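Local coordinates for protein ORF98 PTP-2 (Cydia pomonella granulosis virus, PDB 6I28) that probably acts as a dual-specificity protein phosphatase of the MAP kinase phosphatase type, removing phosphate from tyrosine and serine or threonine residues, at residues L82-I93 with L114-T122; G40-V50 with L59-E70. One frame throughout, in Å; residues are numbered along the deposited sequence.

Contact 1. Residues L82-I93 with L114-T122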
loop_
_atom_site.group_PDB
_atom_site.type_symbol
_atom_site.label_atom_id
_atom_site.label_comp_id
_atom_site.label_asym_id
_atom_site.label_seq_id
_atom_site.Cartn_x
_atom_site.Cartn_y
_atom_site.Cartn_z
ATOM N N LEU A 82 3.984 -4.904 8.583
ATOM C CA LEU A 82 4.330 -3.647 7.931
ATOM C C LEU A 82 5.779 -3.609 7.468
ATOM O O LEU A 82 6.047 -3.210 6.330
ATOM C CB LEU A 82 4.046 -2.489 8.864
ATOM C CG LEU A 82 3.946 -1.123 8.241
ATOM C CD1 LEU A 82 2.824 -1.025 7.202
ATOM C CD2 LEU A 82 3.774 -0.092 9.344
ATOM N N GLU A 83 6.703 -4.126 8.274
ATOM C CA GLU A 83 8.124 -4.101 7.906
ATOM C C GLU A 83 8.395 -4.993 6.702
ATOM O O GLU A 83 9.012 -4.549 5.728
ATOM C CB GLU A 83 9.000 -4.517 9.076
ATOM C CG GLU A 83 10.467 -4.432 8.735
ATOM C CD GLU A 83 10.981 -3.018 8.655
ATOM O OE1 GLU A 83 10.276 -2.111 9.144
ATOM O OE2 GLU A 83 12.105 -2.829 8.109
ATOM N N MET A 84 7.896 -6.226 6.718
ATOM C CA MET A 84 8.038 -7.119 5.572
ATOM C C MET A 84 7.414 -6.500 4.321
ATOM O O MET A 84 8.019 -6.468 3.243
ATOM C CB MET A 84 7.398 -8.479 5.904
ATOM C CG MET A 84 7.498 -9.542 4.815
ATOM S SD MET A 84 6.218 -9.291 3.531
ATOM C CE MET A 84 4.745 -9.871 4.390
ATOM N N LEU A 85 6.238 -5.890 4.456
ATOM C CA LEU A 85 5.595 -5.298 3.294
ATOM C C LEU A 85 6.414 -4.137 2.746
ATOM O O LEU A 85 6.588 -3.992 1.538
ATOM C CB LEU A 85 4.202 -4.820 3.680
ATOM C CG LEU A 85 3.177 -5.965 3.811
ATOM C CD1 LEU A 85 1.967 -5.467 4.562
ATOM C CD2 LEU A 85 2.776 -6.535 2.412
ATOM N N PHE A 86 6.865 -3.256 3.626
ATOM C CA PHE A 86 7.735 -2.172 3.188
ATOM C C PHE A 86 8.947 -2.652 2.410
ATOM O O PHE A 86 9.268 -2.108 1.338
ATOM C CB PHE A 86 8.191 -1.293 4.348
ATOM C CG PHE A 86 9.119 -0.182 3.913
ATOM C CD1 PHE A 86 8.624 1.003 3.407
ATOM C CD2 PHE A 86 10.491 -0.378 3.887
ATOM C CE1 PHE A 86 9.460 1.958 2.976
ATOM C CE2 PHE A 86 11.318 0.592 3.426
ATOM C CZ PHE A 86 10.786 1.790 3.037
ATOM N N ASN A 87 9.643 -3.660 2.946
ATOM C CA ASN A 87 10.848 -4.176 2.314
ATOM C C ASN A 87 10.533 -4.823 0.992
ATOM O O ASN A 87 11.295 -4.665 0.033
ATOM C CB ASN A 87 11.520 -5.138 3.238
ATOM C CG ASN A 87 12.183 -4.444 4.366
ATOM O OD1 ASN A 87 12.703 -3.361 4.205
ATOM N ND2 ASN A 87 12.171 -5.065 5.532
ATOM N N TYR A 88 9.383 -5.499 0.881
ATOM C CA TYR A 88 8.963 -6.025 -0.410
ATOM C C TYR A 88 8.783 -4.911 -1.436
ATOM O O TYR A 88 9.321 -4.950 -2.556
ATOM C CB TYR A 88 7.687 -6.808 -0.238
ATOM C CG TYR A 88 7.185 -7.458 -1.488
ATOM C CD1 TYR A 88 7.689 -8.692 -1.917
ATOM C CD2 TYR A 88 6.220 -6.846 -2.272
ATOM C CE1 TYR A 88 7.199 -9.253 -3.045
ATOM C CE2 TYR A 88 5.728 -7.435 -3.405
ATOM C CZ TYR A 88 6.215 -8.657 -3.795
ATOM O OH TYR A 88 5.696 -9.180 -4.962
ATOM N N LEU A 89 8.071 -3.845 -1.042
ATOM C CA LEU A 89 7.906 -2.749 -1.990
ATOM C C LEU A 89 9.260 -2.156 -2.386
ATOM O O LEU A 89 9.512 -1.888 -3.561
ATOM C CB LEU A 89 7.044 -1.689 -1.342
ATOM C CG LEU A 89 5.564 -2.087 -1.117
ATOM C CD1 LEU A 89 4.974 -0.988 -0.198
ATOM C CD2 LEU A 89 4.772 -2.220 -2.354
ATOM N N TRP A 90 10.116 -1.892 -1.401
ATOM C CA TRP A 90 11.409 -1.264 -1.647
ATOM C C TRP A 90 12.250 -2.119 -2.609
ATOM O O TRP A 90 12.799 -1.605 -3.588
ATOM C CB TRP A 90 12.089 -1.005 -0.309
ATOM C CG TRP A 90 13.150 0.091 -0.469
ATOM C CD1 TRP A 90 12.973 1.460 -0.267
ATOM C CD2 TRP A 90 14.468 -0.074 -0.907
ATOM N NE1 TRP A 90 14.111 2.119 -0.543
ATOM C CE2 TRP A 90 15.059 1.206 -0.941
ATOM C CE3 TRP A 90 15.226 -1.185 -1.273
ATOM C CZ2 TRP A 90 16.348 1.403 -1.330
ATOM C CZ3 TRP A 90 16.493 -0.989 -1.657
ATOM C CH2 TRP A 90 17.061 0.298 -1.688
ATOM N N LEU A 91 12.237 -3.434 -2.439
ATOM C CA LEU A 91 13.069 -4.272 -3.280
ATOM C C LEU A 91 12.496 -4.418 -4.693
ATOM O O LEU A 91 13.275 -4.493 -5.670
ATOM C CB LEU A 91 13.263 -5.636 -2.603
ATOM C CG LEU A 91 13.998 -5.613 -1.258
ATOM C CD1 LEU A 91 13.776 -6.917 -0.464
ATOM C CD2 LEU A 91 15.512 -5.367 -1.483
ATOM N N LYS A 92 11.164 -4.458 -4.825
ATOM C CA LYS A 92 10.542 -4.497 -6.151
ATOM C C LYS A 92 10.728 -3.187 -6.886
ATOM O O LYS A 92 10.993 -3.170 -8.091
ATOM C CB LYS A 92 9.074 -4.844 -6.032
ATOM C CG LYS A 92 8.861 -6.349 -5.636
ATOM C CD LYS A 92 9.405 -7.412 -6.619
ATOM C CE LYS A 92 9.227 -8.794 -6.030
ATOM N NZ LYS A 92 9.711 -9.816 -7.016
ATOM N N ILE A 93 10.607 -2.074 -6.181
ATOM C CA ILE A 93 10.741 -0.786 -6.839
ATOM C C ILE A 93 12.200 -0.495 -7.170
ATOM O O ILE A 93 12.529 -0.226 -8.324
ATOM C CB ILE A 93 10.098 0.299 -5.976
ATOM C CG1 ILE A 93 8.579 0.076 -5.965
ATOM C CG2 ILE A 93 10.432 1.662 -6.476
ATOM C CD1 ILE A 93 7.900 0.805 -4.835
ATOM N N LEU A 114 -0.802 1.138 3.551
ATOM C CA LEU A 114 0.544 0.752 3.136
ATOM C C LEU A 114 1.177 1.741 2.170
ATOM O O LEU A 114 2.396 1.989 2.259
ATOM C CB LEU A 114 0.538 -0.652 2.527
ATOM C CG LEU A 114 1.851 -1.261 2.017
ATOM C CD1 LEU A 114 2.880 -1.287 3.120
ATOM C CD2 LEU A 114 1.620 -2.660 1.425
ATOM N N ALA A 115 0.405 2.259 1.210
ATOM C CA ALA A 115 0.939 3.255 0.282
ATOM C C ALA A 115 1.423 4.487 1.026
ATOM O O ALA A 115 2.541 4.978 0.776
ATOM C CB ALA A 115 -0.116 3.608 -0.747
ATOM N N ILE A 116 0.636 4.959 1.991
ATOM C CA ILE A 116 0.989 6.161 2.736
ATOM C C ILE A 116 2.259 5.899 3.518
ATOM O O ILE A 116 3.150 6.742 3.572
ATOM C CB ILE A 116 -0.179 6.596 3.645
ATOM C CG1 ILE A 116 -1.365 7.152 2.839
ATOM C CG2 ILE A 116 0.284 7.642 4.713
ATOM C CD1 ILE A 116 -2.613 7.574 3.657
ATOM N N TYR A 117 2.381 4.709 4.101
ATOM C CA TYR A 117 3.551 4.396 4.907
ATOM C C TYR A 117 4.801 4.294 4.038
ATOM O O TYR A 117 5.875 4.804 4.408
ATOM C CB TYR A 117 3.351 3.069 5.632
ATOM C CG TYR A 117 4.574 2.671 6.463
ATOM C CD1 TYR A 117 5.056 3.456 7.447
ATOM C CD2 TYR A 117 5.234 1.491 6.217
ATOM C CE1 TYR A 117 6.177 3.095 8.224
ATOM C CE2 TYR A 117 6.347 1.084 6.941
ATOM C CZ TYR A 117 6.834 1.884 7.942
ATOM O OH TYR A 117 7.942 1.526 8.695
ATOM N N TYR A 118 4.690 3.637 2.878
ATOM C CA TYR A 118 5.791 3.651 1.951
ATOM C C TYR A 118 6.253 5.041 1.603
ATOM O O TYR A 118 7.458 5.292 1.592
ATOM C CB TYR A 118 5.458 2.854 0.687
ATOM C CG TYR A 118 6.618 2.748 -0.237
ATOM C CD1 TYR A 118 7.582 1.778 -0.001
ATOM C CD2 TYR A 118 6.829 3.634 -1.303
ATOM C CE1 TYR A 118 8.670 1.657 -0.781
ATOM C CE2 TYR A 118 7.958 3.468 -2.142
ATOM C CZ TYR A 118 8.884 2.490 -1.839
ATOM O OH TYR A 118 10.030 2.280 -2.579
ATOM N N ILE A 119 5.322 6.003 1.420
ATOM C CA ILE A 119 5.727 7.366 1.092
ATOM C C ILE A 119 6.299 8.101 2.304
ATOM O O ILE A 119 7.287 8.828 2.177
ATOM C CB ILE A 119 4.491 8.070 0.468
ATOM C CG1 ILE A 119 4.193 7.458 -0.928
ATOM C CG2 ILE A 119 4.668 9.597 0.391
ATOM C CD1 ILE A 119 3.002 8.046 -1.611
ATOM N N MET A 120 5.701 7.904 3.496
ATOM C CA MET A 120 6.250 8.447 4.723
ATOM C C MET A 120 7.684 8.014 4.935
ATOM O O MET A 120 8.554 8.840 5.201
ATOM C CB MET A 120 5.421 8.004 5.935
ATOM C CG MET A 120 4.019 8.483 5.982
ATOM S SD MET A 120 3.092 7.714 7.311
ATOM C CE MET A 120 4.154 8.028 8.706
ATOM N N ARG A 121 7.980 6.752 4.682
ATOM C CA ARG A 121 9.275 6.254 5.071
ATOM C C ARG A 121 10.354 6.486 4.009
ATOM O O ARG A 121 11.510 6.775 4.348
ATOM C CB ARG A 121 9.167 4.749 5.371
ATOM C CG ARG A 121 10.492 4.116 5.739
ATOM C CD ARG A 121 10.263 2.789 6.433
ATOM N NE ARG A 121 11.428 1.910 6.433
ATOM C CZ ARG A 121 11.465 0.713 7.037
ATOM N NH1 ARG A 121 10.429 0.267 7.714
ATOM N NH2 ARG A 121 12.550 -0.037 6.967
ATOM N N THR A 122 10.006 6.403 2.735
ATOM C CA THR A 122 10.979 6.704 1.698
ATOM C C THR A 122 11.259 8.207 1.601
ATOM O O THR A 122 12.362 8.617 1.211
ATOM C CB THR A 122 10.522 6.164 0.323
ATOM O OG1 THR A 122 9.250 6.701 -0.095
ATOM C CG2 THR A 122 10.491 4.589 0.306
HETATM O O HOH W 1 7.755 -1.026 9.554
#

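Contact 2. Residues G40-V50 with L59-E70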
loop_
_atom_site.group_PDB
_atom_site.type_symbol
_atom_site.label_atom_id
_atom_site.label_comp_id
_atom_site.label_asym_id
_atom_site.label_seq_id
_atom_site.Cartn_x
_atom_site.Cartn_y
_atom_site.Cartn_z
ATOM N N GLY A 40 4.021 -4.263 -12.505
ATOM C CA GLY A 40 4.945 -5.374 -12.412
ATOM C C GLY A 40 4.729 -6.282 -11.224
ATOM O O GLY A 40 5.201 -7.432 -11.221
ATOM N N CYS A 41 4.006 -5.813 -10.219
ATOM C CA CYS A 41 3.871 -6.512 -8.946
ATOM C C CYS A 41 2.558 -6.065 -8.308
ATOM O O CYS A 41 2.075 -4.965 -8.535
ATOM C CB CYS A 41 5.179 -6.231 -8.169
ATOM S SG CYS A 41 5.169 -6.138 -6.484
ATOM N N VAL A 42 1.971 -6.973 -7.569
ATOM C CA VAL A 42 0.688 -6.785 -6.926
ATOM C C VAL A 42 0.810 -7.203 -5.470
ATOM O O VAL A 42 1.313 -8.280 -5.171
ATOM C CB VAL A 42 -0.416 -7.577 -7.638
ATOM C CG1 VAL A 42 -1.694 -7.375 -6.878
ATOM C CG2 VAL A 42 -0.579 -7.163 -9.087
ATOM N N VAL A 43 0.346 -6.356 -4.557
ATOM C CA VAL A 43 0.226 -6.705 -3.146
ATOM C C VAL A 43 -1.267 -6.732 -2.821
ATOM O O VAL A 43 -1.940 -5.680 -2.813
ATOM C CB VAL A 43 0.956 -5.704 -2.224
ATOM C CG1 VAL A 43 0.778 -6.028 -0.763
ATOM C CG2 VAL A 43 2.407 -5.648 -2.609
ATOM N N SER A 44 -1.734 -7.846 -2.374
ATOM C CA SER A 44 -3.150 -8.080 -2.064
ATOM C C SER A 44 -3.287 -8.095 -0.547
ATOM O O SER A 44 -2.799 -9.017 0.142
ATOM C CB SER A 44 -3.649 -9.401 -2.666
ATOM O OG SER A 44 -3.625 -9.462 -4.078
ATOM N N LEU A 45 -3.981 -7.111 -0.008
ATOM C CA LEU A 45 -4.232 -6.979 1.422
ATOM C C LEU A 45 -5.728 -7.226 1.616
ATOM O O LEU A 45 -6.551 -6.299 1.648
ATOM C CB LEU A 45 -3.832 -5.632 1.882
ATOM C CG LEU A 45 -2.366 -5.270 1.722
ATOM C CD1 LEU A 45 -2.214 -3.859 2.299
ATOM C CD2 LEU A 45 -1.467 -6.243 2.312
ATOM N N ILE A 46 -6.098 -8.499 1.689
ATOM C CA ILE A 46 -7.501 -8.889 1.733
ATOM C C ILE A 46 -7.732 -10.000 2.747
ATOM O O ILE A 46 -6.825 -10.758 3.091
ATOM C CB ILE A 46 -8.046 -9.331 0.353
ATOM C CG1 ILE A 46 -7.295 -10.571 -0.156
ATOM C CG2 ILE A 46 -7.873 -8.224 -0.691
ATOM C CD1 ILE A 46 -7.713 -11.063 -1.503
ATOM N N ASP A 47 -8.992 -10.072 3.204
ATOM C CA ASP A 47 -9.460 -11.112 4.118
ATOM C C ASP A 47 -10.225 -12.201 3.377
ATOM O O ASP A 47 -10.621 -13.186 3.992
ATOM C CB ASP A 47 -10.375 -10.474 5.212
ATOM C CG ASP A 47 -11.575 -9.689 4.638
ATOM O OD1 ASP A 47 -11.365 -8.579 4.089
ATOM O OD2 ASP A 47 -12.742 -10.171 4.824
ATOM N N SER A 48 -10.416 -12.047 2.061
ATOM C CA SER A 48 -11.076 -13.032 1.219
ATOM C C SER A 48 -10.029 -13.956 0.600
ATOM O O SER A 48 -8.832 -13.845 0.875
ATOM C CB SER A 48 -11.924 -12.338 0.149
ATOM O OG SER A 48 -11.189 -11.461 -0.698
ATOM N N ASP A 49 -10.479 -14.877 -0.249
ATOM C CA ASP A 49 -9.583 -15.841 -0.876
ATOM C C ASP A 49 -8.763 -15.178 -1.979
ATOM O O ASP A 49 -9.336 -14.564 -2.887
ATOM C CB ASP A 49 -10.397 -16.989 -1.464
ATOM C CG ASP A 49 -9.550 -18.194 -1.824
ATOM O OD1 ASP A 49 -8.298 -18.110 -1.754
ATOM O OD2 ASP A 49 -10.160 -19.233 -2.184
ATOM N N VAL A 50 -7.423 -15.314 -1.904
ATOM C CA VAL A 50 -6.555 -14.685 -2.897
ATOM C C VAL A 50 -6.152 -15.586 -4.075
ATOM O O VAL A 50 -5.747 -15.068 -5.130
ATOM C CB VAL A 50 -5.251 -14.163 -2.258
ATOM C CG1 VAL A 50 -4.203 -15.274 -2.117
ATOM C CG2 VAL A 50 -4.657 -12.998 -3.077
ATOM N N LEU A 59 1.100 -13.767 -12.339
ATOM C CA LEU A 59 2.361 -13.057 -12.397
ATOM C C LEU A 59 3.475 -14.014 -12.063
ATOM O O LEU A 59 3.219 -15.077 -11.489
ATOM C CB LEU A 59 2.358 -11.869 -11.445
ATOM C CG LEU A 59 1.323 -10.793 -11.740
ATOM C CD1 LEU A 59 1.061 -9.974 -10.572
ATOM C CD2 LEU A 59 1.793 -9.896 -12.879
ATOM N N PRO A 60 4.719 -13.672 -12.396
ATOM C CA PRO A 60 5.822 -14.616 -12.107
ATOM C C PRO A 60 5.946 -14.786 -10.602
ATOM O O PRO A 60 5.531 -13.928 -9.790
ATOM C CB PRO A 60 7.056 -13.937 -12.687
ATOM C CG PRO A 60 6.462 -13.031 -13.849
ATOM C CD PRO A 60 5.133 -12.540 -13.257
ATOM N N ASP A 61 6.515 -15.917 -10.227
ATOM C CA ASP A 61 6.776 -16.219 -8.830
ATOM C C ASP A 61 7.474 -15.043 -8.172
ATOM O O ASP A 61 8.501 -14.562 -8.663
ATOM C CB ASP A 61 7.654 -17.466 -8.705
ATOM C CG ASP A 61 6.917 -18.742 -9.057
ATOM O OD1 ASP A 61 5.680 -18.821 -8.846
ATOM O OD2 ASP A 61 7.580 -19.667 -9.535
ATOM N N GLY A 62 6.908 -14.569 -7.075
ATOM C CA GLY A 62 7.504 -13.542 -6.320
ATOM C C GLY A 62 6.952 -12.179 -6.610
ATOM O O GLY A 62 7.199 -11.264 -5.846
ATOM N N ASP A 63 6.221 -12.027 -7.713
ATOM C CA ASP A 63 5.657 -10.732 -8.078
ATOM C C ASP A 63 4.229 -10.560 -7.621
ATOM O O ASP A 63 3.651 -9.470 -7.837
ATOM C CB ASP A 63 5.744 -10.473 -9.584
ATOM C CG ASP A 63 7.172 -10.271 -10.069
ATOM O OD1 ASP A 63 8.063 -9.950 -9.253
ATOM O OD2 ASP A 63 7.417 -10.492 -11.263
ATOM N N HIS A 64 3.704 -11.487 -6.840
ATOM C CA HIS A 64 2.374 -11.328 -6.250
ATOM C C HIS A 64 2.438 -11.786 -4.803
ATOM O O HIS A 64 2.667 -12.968 -4.531
ATOM C CB HIS A 64 1.327 -12.108 -7.025
ATOM C CG HIS A 64 -0.074 -11.745 -6.661
ATOM N ND1 HIS A 64 -1.158 -12.060 -7.455
ATOM C CD2 HIS A 64 -0.566 -11.083 -5.587
ATOM C CE1 HIS A 64 -2.254 -11.595 -6.879
ATOM N NE2 HIS A 64 -1.921 -11.000 -5.745
ATOM N N LEU A 65 2.299 -10.841 -3.895
ATOM C CA LEU A 65 2.330 -11.021 -2.461
ATOM C C LEU A 65 0.940 -10.823 -1.876
ATOM O O LEU A 65 0.256 -9.856 -2.198
ATOM C CB LEU A 65 3.267 -9.995 -1.829
ATOM C CG LEU A 65 3.495 -10.018 -0.314
ATOM C CD1 LEU A 65 4.002 -11.411 -0.007
ATOM C CD2 LEU A 65 4.479 -8.991 0.180
ATOM N N HIS A 66 0.577 -11.677 -0.946
ATOM C CA HIS A 66 -0.683 -11.620 -0.219
ATOM C C HIS A 66 -0.394 -11.587 1.272
ATOM O O HIS A 66 0.372 -12.411 1.769
ATOM C CB HIS A 66 -1.552 -12.857 -0.544
ATOM C CG HIS A 66 -2.759 -13.000 0.327
ATOM N ND1 HIS A 66 -3.057 -14.161 1.015
ATOM C CD2 HIS A 66 -3.739 -12.119 0.642
ATOM C CE1 HIS A 66 -4.172 -13.999 1.704
ATOM N NE2 HIS A 66 -4.598 -12.763 1.504
ATOM N N VAL A 67 -1.037 -10.674 1.998
ATOM C CA VAL A 67 -1.144 -10.755 3.446
ATOM C C VAL A 67 -2.628 -10.812 3.807
ATOM O O VAL A 67 -3.387 -9.890 3.465
ATOM C CB VAL A 67 -0.479 -9.559 4.163
ATOM C CG1 VAL A 67 -0.738 -9.677 5.650
ATOM C CG2 VAL A 67 1.009 -9.504 3.906
ATOM N N HIS A 68 -3.038 -11.872 4.492
ATOM C CA HIS A 68 -4.390 -11.959 5.008
ATOM C C HIS A 68 -4.555 -11.010 6.187
ATOM O O HIS A 68 -3.927 -11.203 7.240
ATOM C CB HIS A 68 -4.676 -13.380 5.461
ATOM C CG HIS A 68 -6.071 -13.585 5.942
ATOM N ND1 HIS A 68 -6.468 -13.300 7.237
ATOM C CD2 HIS A 68 -7.162 -14.076 5.309
ATOM C CE1 HIS A 68 -7.747 -13.595 7.375
ATOM N NE2 HIS A 68 -8.187 -14.082 6.227
ATOM N N CYS A 69 -5.401 -9.999 6.032
ATOM C CA CYS A 69 -5.593 -9.027 7.100
ATOM C C CYS A 69 -6.976 -8.416 6.970
ATOM O O CYS A 69 -7.469 -8.190 5.866
ATOM C CB CYS A 69 -4.560 -7.888 7.088
ATOM S SG CYS A 69 -4.340 -7.096 5.426
ATOM N N GLU A 70 -7.566 -8.118 8.111
ATOM C CA GLU A 70 -8.862 -7.466 8.218
ATOM C C GLU A 70 -8.673 -5.968 8.424
ATOM O O GLU A 70 -7.579 -5.492 8.758
ATOM C CB GLU A 70 -9.671 -8.064 9.376
ATOM C CG GLU A 70 -10.160 -9.449 9.059
ATOM C CD GLU A 70 -10.696 -10.116 10.274
ATOM O OE1 GLU A 70 -11.298 -9.403 11.101
ATOM O OE2 GLU A 70 -10.512 -11.342 10.421
HETATM O O HOH W 2 6.257 -9.029 -13.138
#

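Contact 1. Residues L82-I93 with L114-T122
Arg121 lays its guanidinium flat on one face of the Phe86 ring, the two planes 19° apart and Arg121 CZ 3.9 Å from the ring centroid, a stacked cation-pi pair. The chain behind it covers the same ring: Arg121 CD stands 3.6 Å from that centroid in a CH-pi contact. Because the arginine runs extended from CG to NE, its far edge passes beyond the phenyl ring and meets Glu83 end-on. Arg121 NH1 reaches Glu83 OE1 at 2.8 Å, nearly straight at 169°, and Arg121 NH2 holds Glu83 OE2 at 3.0 Å.

Deeper in, Leu82 CD2 sits over the centre of the Tyr117 ring, 3.7 Å from its centroid. Phe86 fits as a knob among Tyr117, Tyr118, Arg121 and Thr122, while Tyr118, with CG trans to the backbone N (chi1 -175°), extends its ring into a hole formed by Phe86, Leu89, Trp90 and Ile93. Leu89 and Leu114 reach toward each other, CD1 to CG 3.8 Å.

Helices 82-95 and 110-123 of the phosphatase domain thus pack through a Phe86-Tyr117-Tyr118 aromatic cluster, their short axes 10.4 Å apart, against strand 100-103, where Leu89 and Ile93 touch Val100 and Leu114 touches Ile102. Three acceptor atoms close to the guanidinium plane, both Glu83 oxygens and Tyr117 OH, fix the arginine's rotation. Tyr117 OH, also water-linked to Glu83, bonds Glu168, connecting the C-terminal carboxylate to the salt bridge.

Contact 2. Residues G40-V50 with L59-E70
His64 has Val42 running alongside it on the paired parallel strand, with Val42 CB 4.2 Å from the centroid of the imidazole and over its face. The ring's edge turns to Ser44, whose OG is 2.8 Å from His64 NE2; either could donate the proton. Ser44 OG also bonds His103 of strand 100-103, so a small hydroxyl suits a place between two imidazoles.

His66 is packed differently. Val50, in the loop after strand 41-46, points counter to it and sets CB over the ring centre, 3.8 Å from the centroid. Val50 CG1 occupies the crowded position (chi1 83°), which brings it to 3.5 Å from His66 ND1. The backbone N of His68 lies over the other face of the His66 ring, toward the rim, and His66 NE2 makes a weak bond with Ile46 O in the ring plane. Branched valine thus gives a broad apolar cover to a polar ring.

On the side of Val43, Leu65 and Val67, Leu45 CD2 meets Val67 CB at 3.9 Å. The backbones hold the register, with Ser44 N to Leu65 O the shortest rung at 2.8 Å; Cys69 N to Ile46 O is a weak bond.

Strand 64-68 is outermost in the five-stranded sheet, and helix 51-57 completes a beta-alpha-beta unit with it and strand 41-46, packing Ile53 and Leu57 on His64. Helix 82-95 covers Leu65 on the reverse face, and strand 100-103 flanks strand 41-46.

Contact 2 supplies two neighbouring strands of the central sheet, and contact 1 joins helix 82-95, which packs on that sheet, to helix 110-123. Their centres are 14 Å apart, yet they touch: Lys92 NZ forms a salt bridge with Asp63 OD1 at 2.8 Å, and Tyr88 OH lies 2.7 Å from Gly62 O, a probable hydrogen bond. Leu85 packs on Val43 and Leu65. His103 and Arg110 bracket the HCX5R P-loop, in this family the phosphate-binding, probably catalytic, loop. Contact 2 meets it through Ser44-His103 and the Asp47-Arg110 salt bridge, and contact 1's helix 110-123 begins at its arginine. A calcium ion lies about 6 Å from the Asp47 side chain, without contact, and about 12 Å from that of Leu114.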